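Local atomic coordinates of hypothetical protein PurS (Thermus thermophilus, PDB entry 2DGB), a protein that is a small PurS-family protein, which pairs a three-stranded antiparallel sheet with two helices and forms a two-chain assembly. Residues Gln5-Ile10 with Leu77-Glu82. Sequence-based numbering, arbitrary orientation.
Sequences QATLLI and LEALKE
T7 is faced by two residues at once, E78 and A79, which defines a classic beta bulge in this antiparallel pair. The evidence lies at T7 O: E78 N donates to it at 2.8 Å, almost in line with the C=O bond (177°) though bent at the hydrogen (133°), whereas A79 N reaches it only weakly at 3.5 Å. T7 N returns a nearly straight bond to A79 O at 2.9 Å, its donor standing above the carbonyl plane. Farther on, Q5 and K81 exchange two backbone bonds, the shorter being Q5 N to K81 O at 2.8 Å.

On the face of A6, L8, L77 and L80, the CB of A6 meets the CD1 methyls of L77 and L80, each at 3.8 Å. At the bulge, T7 OG1 lies beside the backbone N (chi1 -61°), which leaves CG2 anti to that N and 4.0 Å from E78 CB, the two side chains pointing the same way. On the other face, with Q5, T7, A79 and K81, T7 OG1 and Q5 NE2 both hydrogen-bond to E45 OE1, tying it to strand 37-49.

L9 packs on L9 of the second subunit. Strand 3-12 is central, between 37-49, to which A6 and L8 bond through I46 and L44, and 73-83, while helix 53-67 packs against L77 and L80.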
loop_
_atom_site.group_PDB
_atom_site.type_symbol
_atom_site.label_atom_id
_atom_site.label_comp_id
_atom_site.label_asym_id
_atom_site.label_seq_id
_atom_site.Cartn_x
_atom_site.Cartn_y
_atom_site.Cartn_z
ATOM N N GLN A 5 -12.058 9.321 0.547
ATOM C CA GLN A 5 -10.965 8.608 -0.082
ATOM C C GLN A 5 -10.418 7.653 0.961
ATOM O O GLN A 5 -10.034 8.060 2.057
ATOM C CB GLN A 5 -9.850 9.542 -0.555
ATOM C CG GLN A 5 -8.743 8.780 -1.289
ATOM C CD GLN A 5 -7.533 9.636 -1.598
ATOM O OE1 GLN A 5 -7.651 10.712 -2.177
ATOM N NE2 GLN A 5 -6.356 9.154 -1.217
ATOM N N ALA A 6 -10.408 6.374 0.618
ATOM C CA ALA A 6 -9.919 5.348 1.519
ATOM C C ALA A 6 -8.600 4.803 1.000
ATOM O O ALA A 6 -8.439 4.590 -0.204
ATOM C CB ALA A 6 -10.943 4.222 1.627
ATOM N N THR A 7 -7.651 4.615 1.909
ATOM C CA THR A 7 -6.355 4.051 1.559
ATOM C C THR A 7 -6.380 2.618 2.086
ATOM O O THR A 7 -6.229 2.381 3.289
ATOM C CB THR A 7 -5.195 4.813 2.222
ATOM O OG1 THR A 7 -5.209 6.177 1.786
ATOM C CG2 THR A 7 -3.856 4.186 1.823
ATOM N N LEU A 8 -6.595 1.673 1.179
ATOM C CA LEU A 8 -6.668 0.260 1.531
ATOM C C LEU A 8 -5.428 -0.521 1.143
ATOM O O LEU A 8 -5.001 -0.504 -0.012
ATOM C CB LEU A 8 -7.875 -0.395 0.857
ATOM C CG LEU A 8 -9.262 -0.258 1.486
ATOM C CD1 LEU A 8 -10.322 -0.478 0.422
ATOM C CD2 LEU A 8 -9.420 -1.261 2.620
ATOM N N LEU A 9 -4.859 -1.220 2.116
ATOM C CA LEU A 9 -3.691 -2.044 1.860
ATOM C C LEU A 9 -4.187 -3.486 1.758
ATOM O O LEU A 9 -4.984 -3.930 2.582
ATOM C CB LEU A 9 -2.691 -1.928 3.010
ATOM C CG LEU A 9 -2.159 -0.533 3.335
ATOM C CD1 LEU A 9 -1.146 -0.643 4.463
ATOM C CD2 LEU A 9 -1.516 0.086 2.096
ATOM N N ILE A 10 -3.738 -4.202 0.731
ATOM C CA ILE A 10 -4.120 -5.599 0.560
ATOM C C ILE A 10 -2.810 -6.365 0.470
ATOM O O ILE A 10 -2.068 -6.259 -0.509
ATOM C CB ILE A 10 -4.984 -5.799 -0.712
ATOM C CG1 ILE A 10 -6.307 -5.028 -0.555
ATOM C CG2 ILE A 10 -5.266 -7.272 -0.924
ATOM C CD1 ILE A 10 -7.233 -5.097 -1.767
ATOM N N LEU A 77 -7.552 -0.918 6.456
ATOM C CA LEU A 77 -7.925 0.442 6.088
ATOM C C LEU A 77 -6.875 1.335 6.739
ATOM O O LEU A 77 -6.969 1.655 7.925
ATOM C CB LEU A 77 -9.324 0.779 6.617
ATOM C CG LEU A 77 -9.886 2.159 6.250
ATOM C CD1 LEU A 77 -9.764 2.400 4.742
ATOM C CD2 LEU A 77 -11.338 2.247 6.699
ATOM N N GLU A 78 -5.867 1.711 5.959
ATOM C CA GLU A 78 -4.767 2.531 6.446
ATOM C C GLU A 78 -5.159 3.975 6.767
ATOM O O GLU A 78 -4.614 4.579 7.691
ATOM C CB GLU A 78 -3.635 2.513 5.422
ATOM C CG GLU A 78 -2.374 3.244 5.842
ATOM C CD GLU A 78 -1.719 2.630 7.066
ATOM O OE1 GLU A 78 -1.889 1.409 7.284
ATOM O OE2 GLU A 78 -1.022 3.365 7.800
ATOM N N ALA A 79 -6.094 4.527 5.996
ATOM C CA ALA A 79 -6.553 5.896 6.213
ATOM C C ALA A 79 -7.904 6.117 5.541
ATOM O O ALA A 79 -8.304 5.348 4.668
ATOM C CB ALA A 79 -5.532 6.888 5.666
ATOM N N LEU A 80 -8.598 7.171 5.959
ATOM C CA LEU A 80 -9.901 7.513 5.404
ATOM C C LEU A 80 -10.155 8.998 5.656
ATOM O O LEU A 80 -10.104 9.466 6.795
ATOM C CB LEU A 80 -11.004 6.685 6.068
ATOM C CG LEU A 80 -12.435 6.957 5.595
ATOM C CD1 LEU A 80 -12.612 6.446 4.174
ATOM C CD2 LEU A 80 -13.424 6.283 6.526
ATOM N N LYS A 81 -10.414 9.741 4.589
ATOM C CA LYS A 81 -10.662 11.165 4.733
ATOM C C LYS A 81 -11.793 11.637 3.849
ATOM O O LYS A 81 -12.028 11.090 2.772
ATOM C CB LYS A 81 -9.398 11.961 4.405
ATOM C CG LYS A 81 -8.781 11.614 3.072
ATOM C CD LYS A 81 -7.559 12.476 2.781
ATOM C CE LYS A 81 -7.951 13.935 2.574
ATOM N NZ LYS A 81 -6.790 14.790 2.182
ATOM N N GLU A 82 -12.497 12.655 4.321
ATOM C CA GLU A 82 -13.591 13.225 3.567
ATOM C C GLU A 82 -12.969 14.182 2.560
ATOM O O GLU A 82 -11.966 14.834 2.850
ATOM C CB GLU A 82 -14.535 13.991 4.490
ATOM C CG GLU A 82 -15.828 14.397 3.814
ATOM C CD GLU A 82 -16.692 15.264 4.696
ATOM O OE1 GLU A 82 -16.808 14.958 5.901
ATOM O OE2 GLU A 82 -17.260 16.246 4.179
#